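Local coordinates for protein peroxisomal acyl-coenzyme A oxidase 1 (PDB 1W07) that catalyses the FAD-dependent desaturation of long- and medium-chain acyl-CoAs to 2-trans-enoyl-CoAs in peroxisomes, passing the electrons to oxygen to give hydrogen peroxide, at residues B[53-58]-B[630-635]; B[304-309]-B[624-629]; B[335-340]-B[392-397]. The protein carries 1 engineered substitution. All coordinates share one frame; numbering follows the deposited sequence.

In the fold
The three contacts are nested along the chain. Contact 1 closes the longest loop, contact 2 lies inside it, and contact 3 lies inside both. Contacts 1 and 2 share helix 625-635 and have centres about 19 Å apart. That late helix meets an N-terminal loop in contact 1 and the end of helix 278-309 in contact 2. Contact 3 pairs helices 328-363 and 370-398. Its centre is about 17 Å from that of contact 2 and about 26 Å from that of contact 1. All three reach the second subunit. Contacts 2 and 3 also lie near FAD, so there the helical packing, the cofactor site and the dimer interface adjoin; contact 1 is away from the annotated sites.

Contact 1 (B[53-58]-B[630-635]); sequences RARLSR and FEEALK
Arg55 reaches from the loop before helix 58-78 to helix 625-635, where it meets Lys635 and Glu632. From CB, its CG turns anti to the carbonyl carbon (chi1 -69°), and the CB bond already heads for the helix. CD comes first to the backbone, 3.4 Å from Lys635 O. NE passes the same oxygen without a hydrogen bond. The chain bends at chi3 (-74°), which brings the guanidinium flat over the Lys635 side chain. There CZ lies 3.9 Å from Lys635 CB, which sits over the centre of one face. NH1 is the guanidinium atom nearest the carboxylate of Glu632, but at 4.2 Å from OE2 it is beyond a salt bridge. The contact joins the N-terminal family region of acyl-CoA oxidase to its C-terminal helical region, at the surface of the molecule. Two residues on, Ser57 is the N-cap of helix 58-78, and its backbone N is hydrogen-bonded with Glu60 OE1. At the tip of Arg55, NH2 donates to a water at 2.8 Å, which lies in the guanidinium plane at its edge. That water in turn donates to Glu632 OE2 at 2.9 Å and accepts a weak bond from Lys635 NZ. With an alanine in place of Arg55, that water is likely to lose one of its donors, and the side of Lys635 its cover. Glu632 spends its other oxygen on the lysine: Lys635 NZ forms a salt bridge with Glu632 OE1 at 2.6 Å, coming from the syn side but 31° out of the carboxylate plane.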
ATOM      1  N   ARG B  53      21.129   1.500  -4.901  1.00 26.16           N
ATOM      2  CA  ARG B  53      20.198   2.007  -5.893  1.00 28.52           C
ATOM      3  C   ARG B  53      19.438   3.264  -5.462  1.00 28.92           C
ATOM      4  O   ARG B  53      19.220   4.168  -6.273  1.00 26.75           O
ATOM      5  CB  ARG B  53      19.230   0.884  -6.267  1.00 29.85           C
ATOM      6  CG  ARG B  53      18.385   1.146  -7.481  1.00 35.23           C
ATOM      7  CD  ARG B  53      17.393   0.012  -7.660  1.00 35.83           C
ATOM      8  NE  ARG B  53      17.974  -1.164  -8.286  1.00 30.39           N
ATOM      9  CZ  ARG B  53      17.409  -2.368  -8.275  1.00 29.15           C
ATOM     10  NH1 ARG B  53      16.257  -2.550  -7.650  1.00 27.21           N
ATOM     11  NH2 ARG B  53      17.979  -3.383  -8.914  1.00 28.61           N
ATOM     12  N   ALA B  54      19.053   3.328  -4.190  1.00 27.76           N
ATOM     13  CA  ALA B  54      18.326   4.481  -3.667  1.00 26.97           C
ATOM     14  C   ALA B  54      19.213   5.708  -3.445  1.00 25.76           C
ATOM     15  O   ALA B  54      18.712   6.790  -3.152  1.00 28.59           O
ATOM     16  CB  ALA B  54      17.619   4.110  -2.362  1.00 28.19           C
ATOM     17  N   ARG B  55      20.522   5.553  -3.583  1.00 24.57           N
ATOM     18  CA  ARG B  55      21.423   6.683  -3.398  1.00 27.51           C
ATOM     19  C   ARG B  55      21.861   7.292  -4.745  1.00 27.16           C
ATOM     20  O   ARG B  55      22.753   8.136  -4.802  1.00 28.82           O
ATOM     21  CB  ARG B  55      22.649   6.242  -2.589  1.00 27.24           C
ATOM     22  CG  ARG B  55      22.351   5.918  -1.124  1.00 30.46           C
ATOM     23  CD  ARG B  55      23.641   5.704  -0.354  1.00 28.28           C
ATOM     24  NE  ARG B  55      24.249   4.422  -0.675  1.00 32.72           N
ATOM     25  CZ  ARG B  55      23.893   3.271  -0.114  1.00 32.47           C
ATOM     26  NH1 ARG B  55      22.931   3.244   0.801  1.00 32.81           N
ATOM     27  NH2 ARG B  55      24.496   2.146  -0.472  1.00 32.77           N
ATOM     28  N   LEU B  56      21.219   6.879  -5.831  1.00 27.08           N
ATOM     29  CA  LEU B  56      21.579   7.381  -7.156  1.00 23.71           C
ATOM     30  C   LEU B  56      20.552   8.370  -7.688  1.00 21.68           C
ATOM     31  O   LEU B  56      19.368   8.255  -7.376  1.00 19.01           O
ATOM     32  CB  LEU B  56      21.723   6.200  -8.132  1.00 24.01           C
ATOM     33  CG  LEU B  56      22.789   5.133  -7.811  1.00 27.36           C
ATOM     34  CD1 LEU B  56      22.566   3.917  -8.704  1.00 24.16           C
ATOM     35  CD2 LEU B  56      24.201   5.703  -8.001  1.00 25.27           C
ATOM     36  N   SER B  57      20.996   9.356  -8.471  1.00 20.98           N
ATOM     37  CA  SER B  57      20.061  10.315  -9.057  1.00 20.40           C
ATOM     38  C   SER B  57      19.403   9.602 -10.233  1.00 20.41           C
ATOM     39  O   SER B  57      19.846   8.517 -10.620  1.00 18.93           O
ATOM     40  CB  SER B  57      20.800  11.560  -9.572  1.00 23.81           C
ATOM     41  OG  SER B  57      21.704  11.222 -10.636  1.00 23.07           O
ATOM     42  N   ARG B  58      18.346  10.189 -10.787  1.00 20.50           N
ATOM     43  CA  ARG B  58      17.658   9.596 -11.934  1.00 21.26           C
ATOM     44  C   ARG B  58      18.686   9.291 -13.018  1.00 18.44           C
ATOM     45  O   ARG B  58      18.781   8.162 -13.498  1.00 17.02           O
ATOM     46  CB  ARG B  58      16.603  10.559 -12.496  1.00 21.03           C
ATOM     47  CG  ARG B  58      15.718   9.964 -13.613  1.00 23.72           C
ATOM     48  CD  ARG B  58      14.549   9.156 -13.050  1.00 20.53           C
ATOM     49  NE  ARG B  58      14.041   8.134 -13.976  1.00 19.62           N
ATOM     50  CZ  ARG B  58      13.205   8.337 -14.998  1.00 19.80           C
ATOM     51  NH1 ARG B  58      12.719   9.546 -15.284  1.00 18.56           N
ATOM     52  NH2 ARG B  58      12.848   7.305 -15.750  1.00 17.62           N
ATOM     53  N   PHE B 630      22.764  -0.563  11.304  1.00 18.26           N
ATOM     54  CA  PHE B 630      23.694   0.499  11.652  1.00 18.55           C
ATOM     55  C   PHE B 630      24.696   0.670  10.514  1.00 17.06           C
ATOM     56  O   PHE B 630      24.968   1.778  10.070  1.00 18.98           O
ATOM     57  CB  PHE B 630      24.405   0.165  12.979  1.00 20.48           C
ATOM     58  CG  PHE B 630      25.410   1.202  13.411  1.00 26.46           C
ATOM     59  CD1 PHE B 630      25.008   2.506  13.690  1.00 30.17           C
ATOM     60  CD2 PHE B 630      26.764   0.887  13.502  1.00 32.46           C
ATOM     61  CE1 PHE B 630      25.942   3.478  14.049  1.00 31.96           C
ATOM     62  CE2 PHE B 630      27.708   1.854  13.861  1.00 33.39           C
ATOM     63  CZ  PHE B 630      27.292   3.153  14.133  1.00 32.44           C
ATOM     64  N   GLU B 631      25.231  -0.440  10.029  1.00 20.22           N
ATOM     65  CA  GLU B 631      26.186  -0.415   8.924  1.00 21.43           C
ATOM     66  C   GLU B 631      25.616   0.300   7.696  1.00 21.50           C
ATOM     67  O   GLU B 631      26.302   1.090   7.046  1.00 15.67           O
ATOM     68  CB  GLU B 631      26.572  -1.846   8.547  1.00 27.33           C
ATOM     69  CG  GLU B 631      27.641  -1.949   7.477  1.00 32.65           C
ATOM     70  CD  GLU B 631      27.926  -3.385   7.067  1.00 37.26           C
ATOM     71  OE1 GLU B 631      28.222  -4.233   7.945  1.00 33.59           O
ATOM     72  OE2 GLU B 631      27.865  -3.666   5.853  1.00 42.70           O
ATOM     73  N   GLU B 632      24.361   0.013   7.366  1.00 21.29           N
ATOM     74  CA  GLU B 632      23.752   0.649   6.205  1.00 21.69           C
ATOM     75  C   GLU B 632      23.533   2.136   6.401  1.00 20.17           C
ATOM     76  O   GLU B 632      23.762   2.921   5.479  1.00 21.29           O
ATOM     77  CB  GLU B 632      22.422  -0.018   5.855  1.00 24.44           C
ATOM     78  CG  GLU B 632      22.586  -1.330   5.131  1.00 26.80           C
ATOM     79  CD  GLU B 632      23.322  -1.187   3.810  1.00 27.50           C
ATOM     80  OE1 GLU B 632      24.244  -1.989   3.572  1.00 29.91           O
ATOM     81  OE2 GLU B 632      22.976  -0.293   3.003  1.00 25.60           O
ATOM     82  N   ALA B 633      23.096   2.525   7.594  1.00 15.16           N
ATOM     83  CA  ALA B 633      22.844   3.938   7.877  1.00 16.21           C
ATOM     84  C   ALA B 633      24.058   4.788   7.567  1.00 14.42           C
ATOM     85  O   ALA B 633      23.936   5.877   7.012  1.00 16.20           O
ATOM     86  CB  ALA B 633      22.445   4.123   9.332  1.00 13.91           C
ATOM     87  N   LEU B 634      25.232   4.286   7.934  1.00 16.31           N
ATOM     88  CA  LEU B 634      26.478   5.015   7.703  1.00 17.03           C
ATOM     89  C   LEU B 634      26.753   5.298   6.218  1.00 19.68           C
ATOM     90  O   LEU B 634      27.472   6.245   5.900  1.00 20.16           O
ATOM     91  CB  LEU B 634      27.647   4.234   8.308  1.00 14.90           C
ATOM     92  CG  LEU B 634      27.520   3.867   9.791  1.00 17.48           C
ATOM     93  CD1 LEU B 634      28.758   3.084  10.235  1.00 17.63           C
ATOM     94  CD2 LEU B 634      27.340   5.133  10.629  1.00 14.17           C
ATOM     95  N   LYS B 635      26.179   4.489   5.324  1.00 18.31           N
ATOM     96  CA  LYS B 635      26.384   4.669   3.886  1.00 19.54           C
ATOM     97  C   LYS B 635      25.574   5.811   3.291  1.00 19.96           C
ATOM     98  O   LYS B 635      25.842   6.249   2.176  1.00 17.08           O
ATOM     99  CB  LYS B 635      26.045   3.383   3.120  1.00 19.15           C
ATOM    100  CG  LYS B 635      26.929   2.183   3.443  1.00 21.89           C
ATOM    101  CD  LYS B 635      26.440   0.952   2.685  1.00 23.18           C
ATOM    102  CE  LYS B 635      27.157  -0.315   3.127  1.00 26.28           C
ATOM    103  NZ  LYS B 635      26.574  -1.510   2.450  1.00 29.91           N
TER
HETATM  104  O   HOH W   1      24.189  -0.470   0.343  1.00 31.78           O

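Contact 2 (B[304-309]-B[624-629]); sequences TRYSAV and NVYPKL
The hydroxyl of Tyr626 is hydrogen-bonded with NH1 of Arg310, an FAD-binding residue, and it also lies near the hydroxyl of Tyr306. The two phenol oxygens, Tyr306 OH and Tyr626 OH, are 4.3 Å apart, too far for a hydrogen bond. The rest of the contact is apolar, and Val625 is at its centre. Its two methyls go to different partners. CG1 stands anti to the backbone N (chi1 -176°) and meets the edge of the Tyr306 ring, near its plane, with Val625 CG1 4.0 Å from Tyr306 CE1. The other methyl, Val625 CG2, touches Val309 CG1, also at 4.0 Å. Tyr306 and Val625 meet at about a right angle. The ring of Tyr306 gets there because its CG lies beside the carbonyl carbon (chi1 -176°), although its CB does not point at the opposite helix. The CB of Val309 does point there. The axes of the helical segments 304-309 and 625-629 come no closer than 12.6 Å and are turned 109° from each other. Side chains alone therefore bridge the gap, between the end of helix 278-309 and the start of helix 625-635. Beyond the contact, Tyr626 packs on Thr170 and Leu629 on Leu140 of the second subunit. The side chain of Tyr306 lies about 5 Å from FAD, and Ser307 is hydrogen-bonded with Gln330, another FAD-binding residue. With no hydrogen bond between the segments, the fit depends on methyl and ring shape, while the hydroxyl of Tyr626 is tied to a residue of the cofactor site.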
ATOM      1  N   THR B 304       8.949 -12.847   7.476  1.00 11.78           N
ATOM      2  CA  THR B 304       9.038 -14.053   8.309  1.00 12.85           C
ATOM      3  C   THR B 304      10.352 -14.087   9.093  1.00 13.65           C
ATOM      4  O   THR B 304      10.350 -14.313  10.302  1.00 11.27           O
ATOM      5  CB  THR B 304       8.881 -15.368   7.455  1.00 10.65           C
ATOM      6  OG1 THR B 304       7.593 -15.384   6.832  1.00 11.10           O
ATOM      7  CG2 THR B 304       8.988 -16.598   8.342  1.00 10.28           C
ATOM      8  N   ARG B 305      11.476 -13.849   8.425  1.00 13.02           N
ATOM      9  CA  ARG B 305      12.750 -13.866   9.134  1.00 13.12           C
ATOM     10  C   ARG B 305      12.807 -12.748  10.167  1.00 13.47           C
ATOM     11  O   ARG B 305      13.168 -12.982  11.323  1.00 13.21           O
ATOM     12  CB  ARG B 305      13.914 -13.751   8.139  1.00 12.78           C
ATOM     13  CG  ARG B 305      14.076 -14.975   7.240  1.00 11.60           C
ATOM     14  CD  ARG B 305      15.207 -14.781   6.245  1.00 11.69           C
ATOM     15  NE  ARG B 305      15.483 -16.001   5.493  1.00  9.01           N
ATOM     16  CZ  ARG B 305      16.198 -16.050   4.379  1.00 10.35           C
ATOM     17  NH1 ARG B 305      16.390 -17.211   3.770  1.00 18.61           N
ATOM     18  NH2 ARG B 305      16.710 -14.942   3.869  1.00  6.72           N
ATOM     19  N   TYR B 306      12.445 -11.528   9.773  1.00 12.88           N
ATOM     20  CA  TYR B 306      12.473 -10.451  10.751  1.00 11.62           C
ATOM     21  C   TYR B 306      11.531 -10.715  11.930  1.00 12.39           C
ATOM     22  O   TYR B 306      11.820 -10.306  13.054  1.00 12.07           O
ATOM     23  CB  TYR B 306      12.107  -9.124  10.106  1.00 11.16           C
ATOM     24  CG  TYR B 306      12.215  -7.971  11.072  1.00 15.44           C
ATOM     25  CD1 TYR B 306      13.461  -7.550  11.547  1.00 11.43           C
ATOM     26  CD2 TYR B 306      11.078  -7.305  11.527  1.00 15.56           C
ATOM     27  CE1 TYR B 306      13.565  -6.492  12.446  1.00 14.86           C
ATOM     28  CE2 TYR B 306      11.174  -6.250  12.429  1.00 12.62           C
ATOM     29  CZ  TYR B 306      12.414  -5.849  12.882  1.00 14.92           C
ATOM     30  OH  TYR B 306      12.502  -4.802  13.771  1.00 15.23           O
ATOM     31  N   SER B 307      10.403 -11.379  11.680  1.00 12.30           N
ATOM     32  CA  SER B 307       9.435 -11.672  12.745  1.00 14.21           C
ATOM     33  C   SER B 307      10.015 -12.658  13.757  1.00 12.71           C
ATOM     34  O   SER B 307       9.622 -12.671  14.921  1.00 14.95           O
ATOM     35  CB  SER B 307       8.143 -12.253  12.166  1.00 13.66           C
ATOM     36  OG  SER B 307       7.435 -11.295  11.391  1.00 15.28           O
ATOM     37  N   ALA B 308      10.943 -13.484  13.296  1.00 14.02           N
ATOM     38  CA  ALA B 308      11.591 -14.472  14.154  1.00 15.12           C
ATOM     39  C   ALA B 308      12.742 -13.832  14.926  1.00 15.42           C
ATOM     40  O   ALA B 308      13.127 -14.311  15.994  1.00 16.38           O
ATOM     41  CB  ALA B 308      12.106 -15.631  13.318  1.00 14.97           C
ATOM     42  N   VAL B 309      13.291 -12.750  14.381  1.00 14.65           N
ATOM     43  CA  VAL B 309      14.397 -12.051  15.038  1.00 14.73           C
ATOM     44  C   VAL B 309      13.869 -11.006  16.018  1.00 15.84           C
ATOM     45  O   VAL B 309      14.347 -10.901  17.147  1.00 18.47           O
ATOM     46  CB  VAL B 309      15.306 -11.325  14.013  1.00 14.52           C
ATOM     47  CG1 VAL B 309      16.258 -10.386  14.734  1.00 17.84           C
ATOM     48  CG2 VAL B 309      16.100 -12.340  13.194  1.00 11.67           C
ATOM     49  N   ASN B 624      21.280 -11.340  11.256  1.00 14.04           N
ATOM     50  CA  ASN B 624      22.131 -10.339  11.911  1.00 16.34           C
ATOM     51  C   ASN B 624      21.618  -8.943  11.521  1.00 15.00           C
ATOM     52  O   ASN B 624      22.302  -8.155  10.883  1.00 18.53           O
ATOM     53  CB  ASN B 624      23.593 -10.560  11.460  1.00 16.92           C
ATOM     54  CG  ASN B 624      24.597  -9.805  12.318  1.00 20.80           C
ATOM     55  OD1 ASN B 624      24.390  -9.628  13.515  1.00 23.00           O
ATOM     56  ND2 ASN B 624      25.702  -9.382  11.711  1.00 19.40           N
ATOM     57  N   VAL B 625      20.388  -8.652  11.936  1.00 16.33           N
ATOM     58  CA  VAL B 625      19.705  -7.413  11.586  1.00 14.29           C
ATOM     59  C   VAL B 625      20.227  -6.090  12.150  1.00 14.05           C
ATOM     60  O   VAL B 625      20.638  -5.193  11.401  1.00 18.18           O
ATOM     61  CB  VAL B 625      18.182  -7.519  11.957  1.00 11.51           C
ATOM     62  CG1 VAL B 625      17.426  -6.267  11.519  1.00  8.68           C
ATOM     63  CG2 VAL B 625      17.580  -8.744  11.293  1.00  9.75           C
ATOM     64  N   TYR B 626      20.197  -5.963  13.465  1.00 13.27           N
ATOM     65  CA  TYR B 626      20.572  -4.707  14.084  1.00 15.31           C
ATOM     66  C   TYR B 626      21.943  -4.192  13.697  1.00 16.68           C
ATOM     67  O   TYR B 626      22.086  -3.029  13.326  1.00 16.51           O
ATOM     68  CB  TYR B 626      20.403  -4.820  15.599  1.00 17.15           C
ATOM     69  CG  TYR B 626      18.967  -5.140  15.988  1.00 16.58           C
ATOM     70  CD1 TYR B 626      18.684  -6.111  16.944  1.00 16.82           C
ATOM     71  CD2 TYR B 626      17.891  -4.488  15.376  1.00 13.06           C
ATOM     72  CE1 TYR B 626      17.369  -6.433  17.290  1.00 18.03           C
ATOM     73  CE2 TYR B 626      16.565  -4.803  15.709  1.00 16.31           C
ATOM     74  CZ  TYR B 626      16.314  -5.779  16.666  1.00 17.05           C
ATOM     75  OH  TYR B 626      15.019  -6.118  16.984  1.00 13.59           O
ATOM     76  N   PRO B 627      22.969  -5.045  13.769  1.00 16.91           N
ATOM     77  CA  PRO B 627      24.294  -4.554  13.401  1.00 18.54           C
ATOM     78  C   PRO B 627      24.319  -4.082  11.949  1.00 17.68           C
ATOM     79  O   PRO B 627      24.942  -3.073  11.637  1.00 21.33           O
ATOM     80  CB  PRO B 627      25.193  -5.765  13.646  1.00 17.35           C
ATOM     81  CG  PRO B 627      24.513  -6.444  14.809  1.00 15.58           C
ATOM     82  CD  PRO B 627      23.055  -6.373  14.410  1.00 16.29           C
ATOM     83  N   LYS B 628      23.620  -4.797  11.075  1.00 17.79           N
ATOM     84  CA  LYS B 628      23.598  -4.442   9.659  1.00 16.48           C
ATOM     85  C   LYS B 628      22.790  -3.190   9.357  1.00 16.46           C
ATOM     86  O   LYS B 628      23.031  -2.518   8.353  1.00 15.92           O
ATOM     87  CB  LYS B 628      23.083  -5.615   8.833  1.00 17.13           C
ATOM     88  CG  LYS B 628      24.051  -6.804   8.819  1.00 20.08           C
ATOM     89  CD  LYS B 628      25.319  -6.448   8.039  1.00 21.92           C
ATOM     90  CE  LYS B 628      26.397  -7.537   8.093  1.00 21.39           C
ATOM     91  NZ  LYS B 628      27.587  -7.150   7.264  1.00 24.39           N
ATOM     92  N   LEU B 629      21.830  -2.873  10.220  1.00 17.19           N
ATOM     93  CA  LEU B 629      21.026  -1.670  10.035  1.00 17.84           C
ATOM     94  C   LEU B 629      21.933  -0.470  10.266  1.00 18.74           C
ATOM     95  O   LEU B 629      21.876   0.512   9.530  1.00 20.19           O
ATOM     96  CB  LEU B 629      19.861  -1.621  11.029  1.00 15.35           C
ATOM     97  CG  LEU B 629      18.538  -2.287  10.604  1.00 15.04           C
ATOM     98  CD1 LEU B 629      17.562  -2.315  11.780  1.00 12.80           C
ATOM     99  CD2 LEU B 629      17.929  -1.528   9.427  1.00 11.50           C
TER

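Contact 3 (B[335-340]-B[392-397]); sequences FPLLAS and IEECRK
Beside the FAD pocket, to which Lys397 belongs, Leu337 of helix 328-363 packs on Cys395 and Glu394 of helix 370-398. One methyl does the touching: Leu337 CD1 lies 3.8 Å from Cys395 SG. The same CD1 meets the aliphatic part of Glu394, with CG at 4.2 Å. From there the glutamate turns aside at chi2 (66°), and its carboxylate forms a salt bridge with Arg333, which binds FAD. Helix 278-309 adds to the packing, with Val300 against Leu337 and Ala303 against Cys395. Each helix also has its own polar ties. Helix 328-363 is kinked at Pro336 and Leu337, whose backbone nitrogens have no bond to the turn before. One turn later, Pro336 O accepts from both Ser340 OG (2.8 Å) and Ser340 N, which reach it from opposite faces of its plane. On helix 370-398, Glu393 joins Arg396 and Lys397 in a salt-bridge network. Arg396 grips the carboxylate side-on. Its NH2 binds the syn lone pair of Glu393 OE1 at 2.7 Å. Its NE binds Glu393 OE2 at 2.9 Å. Lys397 NZ takes the anti lone pair of Glu393 OE1 at 2.9 Å. Three bonds therefore hold the carboxylate and probably fix its rotation. Val418 of the second subunit packs on Glu393 and Arg396. The two helices are consecutive and run in opposite senses, as in the C-terminal helical bundle of the acyl-CoA dehydrogenase fold.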
ATOM      1  N   PHE B 335       1.109 -15.618   7.922  1.00  9.82           N
ATOM      2  CA  PHE B 335       0.925 -16.976   7.423  1.00 11.94           C
ATOM      3  C   PHE B 335      -0.026 -17.102   6.232  1.00 12.45           C
ATOM      4  O   PHE B 335       0.193 -17.938   5.358  1.00 15.07           O
ATOM      5  CB  PHE B 335       0.505 -17.900   8.571  1.00 12.15           C
ATOM      6  CG  PHE B 335       1.604 -18.137   9.589  1.00 13.24           C
ATOM      7  CD1 PHE B 335       1.351 -18.921  10.714  1.00 16.15           C
ATOM      8  CD2 PHE B 335       2.878 -17.586   9.432  1.00 13.69           C
ATOM      9  CE1 PHE B 335       2.343 -19.152  11.662  1.00 14.53           C
ATOM     10  CE2 PHE B 335       3.891 -17.814  10.384  1.00 11.98           C
ATOM     11  CZ  PHE B 335       3.612 -18.602  11.502  1.00 14.46           C
ATOM     12  N   PRO B 336      -1.094 -16.288   6.182  1.00 13.86           N
ATOM     13  CA  PRO B 336      -1.984 -16.392   5.021  1.00 12.98           C
ATOM     14  C   PRO B 336      -1.207 -15.952   3.767  1.00 14.82           C
ATOM     15  O   PRO B 336      -1.430 -16.475   2.673  1.00 15.02           O
ATOM     16  CB  PRO B 336      -3.128 -15.442   5.385  1.00 14.88           C
ATOM     17  CG  PRO B 336      -3.200 -15.583   6.898  1.00 15.10           C
ATOM     18  CD  PRO B 336      -1.729 -15.522   7.267  1.00 12.83           C
ATOM     19  N   LEU B 337      -0.275 -15.009   3.921  1.00 12.21           N
ATOM     20  CA  LEU B 337       0.528 -14.550   2.774  1.00 10.63           C
ATOM     21  C   LEU B 337       1.559 -15.604   2.362  1.00 14.13           C
ATOM     22  O   LEU B 337       1.882 -15.764   1.174  1.00 12.95           O
ATOM     23  CB  LEU B 337       1.232 -13.243   3.118  1.00 11.51           C
ATOM     24  CG  LEU B 337       0.301 -12.062   3.466  1.00  8.75           C
ATOM     25  CD1 LEU B 337       1.160 -10.840   3.706  1.00 15.01           C
ATOM     26  CD2 LEU B 337      -0.699 -11.819   2.338  1.00 15.46           C
ATOM     27  N   LEU B 338       2.093 -16.317   3.345  1.00 13.71           N
ATOM     28  CA  LEU B 338       3.036 -17.393   3.066  1.00 12.24           C
ATOM     29  C   LEU B 338       2.246 -18.467   2.328  1.00 11.15           C
ATOM     30  O   LEU B 338       2.691 -18.993   1.320  1.00 13.09           O
ATOM     31  CB  LEU B 338       3.595 -17.943   4.379  1.00 12.03           C
ATOM     32  CG  LEU B 338       4.364 -19.263   4.297  1.00 15.90           C
ATOM     33  CD1 LEU B 338       5.573 -19.137   3.365  1.00 15.88           C
ATOM     34  CD2 LEU B 338       4.791 -19.646   5.707  1.00 17.16           C
ATOM     35  N   ALA B 339       1.057 -18.787   2.819  1.00 14.36           N
ATOM     36  CA  ALA B 339       0.225 -19.796   2.154  1.00 14.16           C
ATOM     37  C   ALA B 339      -0.131 -19.369   0.717  1.00 15.93           C
ATOM     38  O   ALA B 339      -0.136 -20.200  -0.203  1.00 14.24           O
ATOM     39  CB  ALA B 339      -1.055 -20.044   2.954  1.00 12.71           C
ATOM     40  N   SER B 340      -0.421 -18.075   0.532  1.00 15.65           N
ATOM     41  CA  SER B 340      -0.781 -17.515  -0.779  1.00 13.31           C
ATOM     42  C   SER B 340       0.387 -17.569  -1.752  1.00 14.21           C
ATOM     43  O   SER B 340       0.190 -17.730  -2.957  1.00 15.84           O
ATOM     44  CB  SER B 340      -1.249 -16.057  -0.652  1.00 14.83           C
ATOM     45  OG  SER B 340      -2.459 -15.921   0.082  1.00 17.11           O
ATOM     46  N   ILE B 392       2.528  -7.429  -0.049  1.00 10.54           N
ATOM     47  CA  ILE B 392       3.867  -6.868   0.068  1.00 11.69           C
ATOM     48  C   ILE B 392       3.853  -5.692   1.029  1.00 14.01           C
ATOM     49  O   ILE B 392       4.752  -5.578   1.861  1.00 13.65           O
ATOM     50  CB  ILE B 392       4.406  -6.374  -1.292  1.00 14.87           C
ATOM     51  CG1 ILE B 392       4.621  -7.563  -2.226  1.00  9.46           C
ATOM     52  CG2 ILE B 392       5.726  -5.576  -1.084  1.00 10.26           C
ATOM     53  CD1 ILE B 392       4.930  -7.150  -3.647  1.00 14.83           C
ATOM     54  N   GLU B 393       2.855  -4.812   0.915  1.00 11.96           N
ATOM     55  CA  GLU B 393       2.769  -3.668   1.809  1.00 14.37           C
ATOM     56  C   GLU B 393       2.476  -4.133   3.233  1.00 15.66           C
ATOM     57  O   GLU B 393       2.952  -3.535   4.205  1.00 15.08           O
ATOM     58  CB  GLU B 393       1.697  -2.664   1.327  1.00 15.04           C
ATOM     59  CG  GLU B 393       1.285  -1.629   2.399  1.00 19.65           C
ATOM     60  CD  GLU B 393       2.455  -0.824   2.980  1.00 25.46           C
ATOM     61  OE1 GLU B 393       2.272  -0.170   4.036  1.00 25.91           O
ATOM     62  OE2 GLU B 393       3.553  -0.819   2.384  1.00 23.58           O
ATOM     63  N   GLU B 394       1.694  -5.197   3.365  1.00 15.53           N
ATOM     64  CA  GLU B 394       1.367  -5.725   4.687  1.00 15.14           C
ATOM     65  C   GLU B 394       2.626  -6.316   5.331  1.00 13.03           C
ATOM     66  O   GLU B 394       2.802  -6.256   6.558  1.00 12.96           O
ATOM     67  CB  GLU B 394       0.292  -6.796   4.571  1.00 12.16           C
ATOM     68  CG  GLU B 394      -0.091  -7.459   5.890  1.00 21.04           C
ATOM     69  CD  GLU B 394      -0.776  -6.523   6.905  1.00 23.41           C
ATOM     70  OE1 GLU B 394      -1.031  -6.997   8.026  1.00 28.49           O
ATOM     71  OE2 GLU B 394      -1.061  -5.344   6.604  1.00 23.03           O
ATOM     72  N   CYS B 395       3.517  -6.875   4.518  1.00 13.89           N
ATOM     73  CA  CYS B 395       4.743  -7.434   5.071  1.00 12.28           C
ATOM     74  C   CYS B 395       5.593  -6.295   5.590  1.00 11.46           C
ATOM     75  O   CYS B 395       6.340  -6.468   6.553  1.00 10.00           O
ATOM     76  CB  CYS B 395       5.509  -8.233   4.015  1.00  9.60           C
ATOM     77  SG  CYS B 395       4.807  -9.860   3.658  1.00 15.89           S
ATOM     78  N   ARG B 396       5.482  -5.125   4.960  1.00 11.91           N
ATOM     79  CA  ARG B 396       6.267  -3.994   5.418  1.00 14.48           C
ATOM     80  C   ARG B 396       5.763  -3.573   6.804  1.00 14.94           C
ATOM     81  O   ARG B 396       6.564  -3.340   7.712  1.00 15.29           O
ATOM     82  CB  ARG B 396       6.188  -2.836   4.417  1.00 16.63           C
ATOM     83  CG  ARG B 396       7.182  -1.705   4.703  1.00 17.66           C
ATOM     84  CD  ARG B 396       6.865  -0.490   3.860  1.00 19.66           C
ATOM     85  NE  ARG B 396       5.557   0.038   4.232  1.00 15.92           N
ATOM     86  CZ  ARG B 396       5.295   0.629   5.394  1.00 17.06           C
ATOM     87  NH1 ARG B 396       6.258   0.810   6.296  1.00 16.51           N
ATOM     88  NH2 ARG B 396       4.061   1.005   5.671  1.00 12.53           N
ATOM     89  N   LYS B 397       4.442  -3.505   6.981  1.00 11.27           N
ATOM     90  CA  LYS B 397       3.868  -3.122   8.264  1.00 15.21           C
ATOM     91  C   LYS B 397       4.210  -4.158   9.336  1.00 14.92           C
ATOM     92  O   LYS B 397       4.334  -3.832  10.522  1.00 14.42           O
ATOM     93  CB  LYS B 397       2.342  -2.986   8.161  1.00 15.78           C
ATOM     94  CG  LYS B 397       1.870  -1.823   7.282  1.00 17.63           C
ATOM     95  CD  LYS B 397       0.430  -1.442   7.639  1.00 20.68           C
ATOM     96  CE  LYS B 397      -0.039  -0.224   6.845  1.00 21.78           C
ATOM     97  NZ  LYS B 397      -0.225  -0.524   5.397  1.00 20.44           N
TER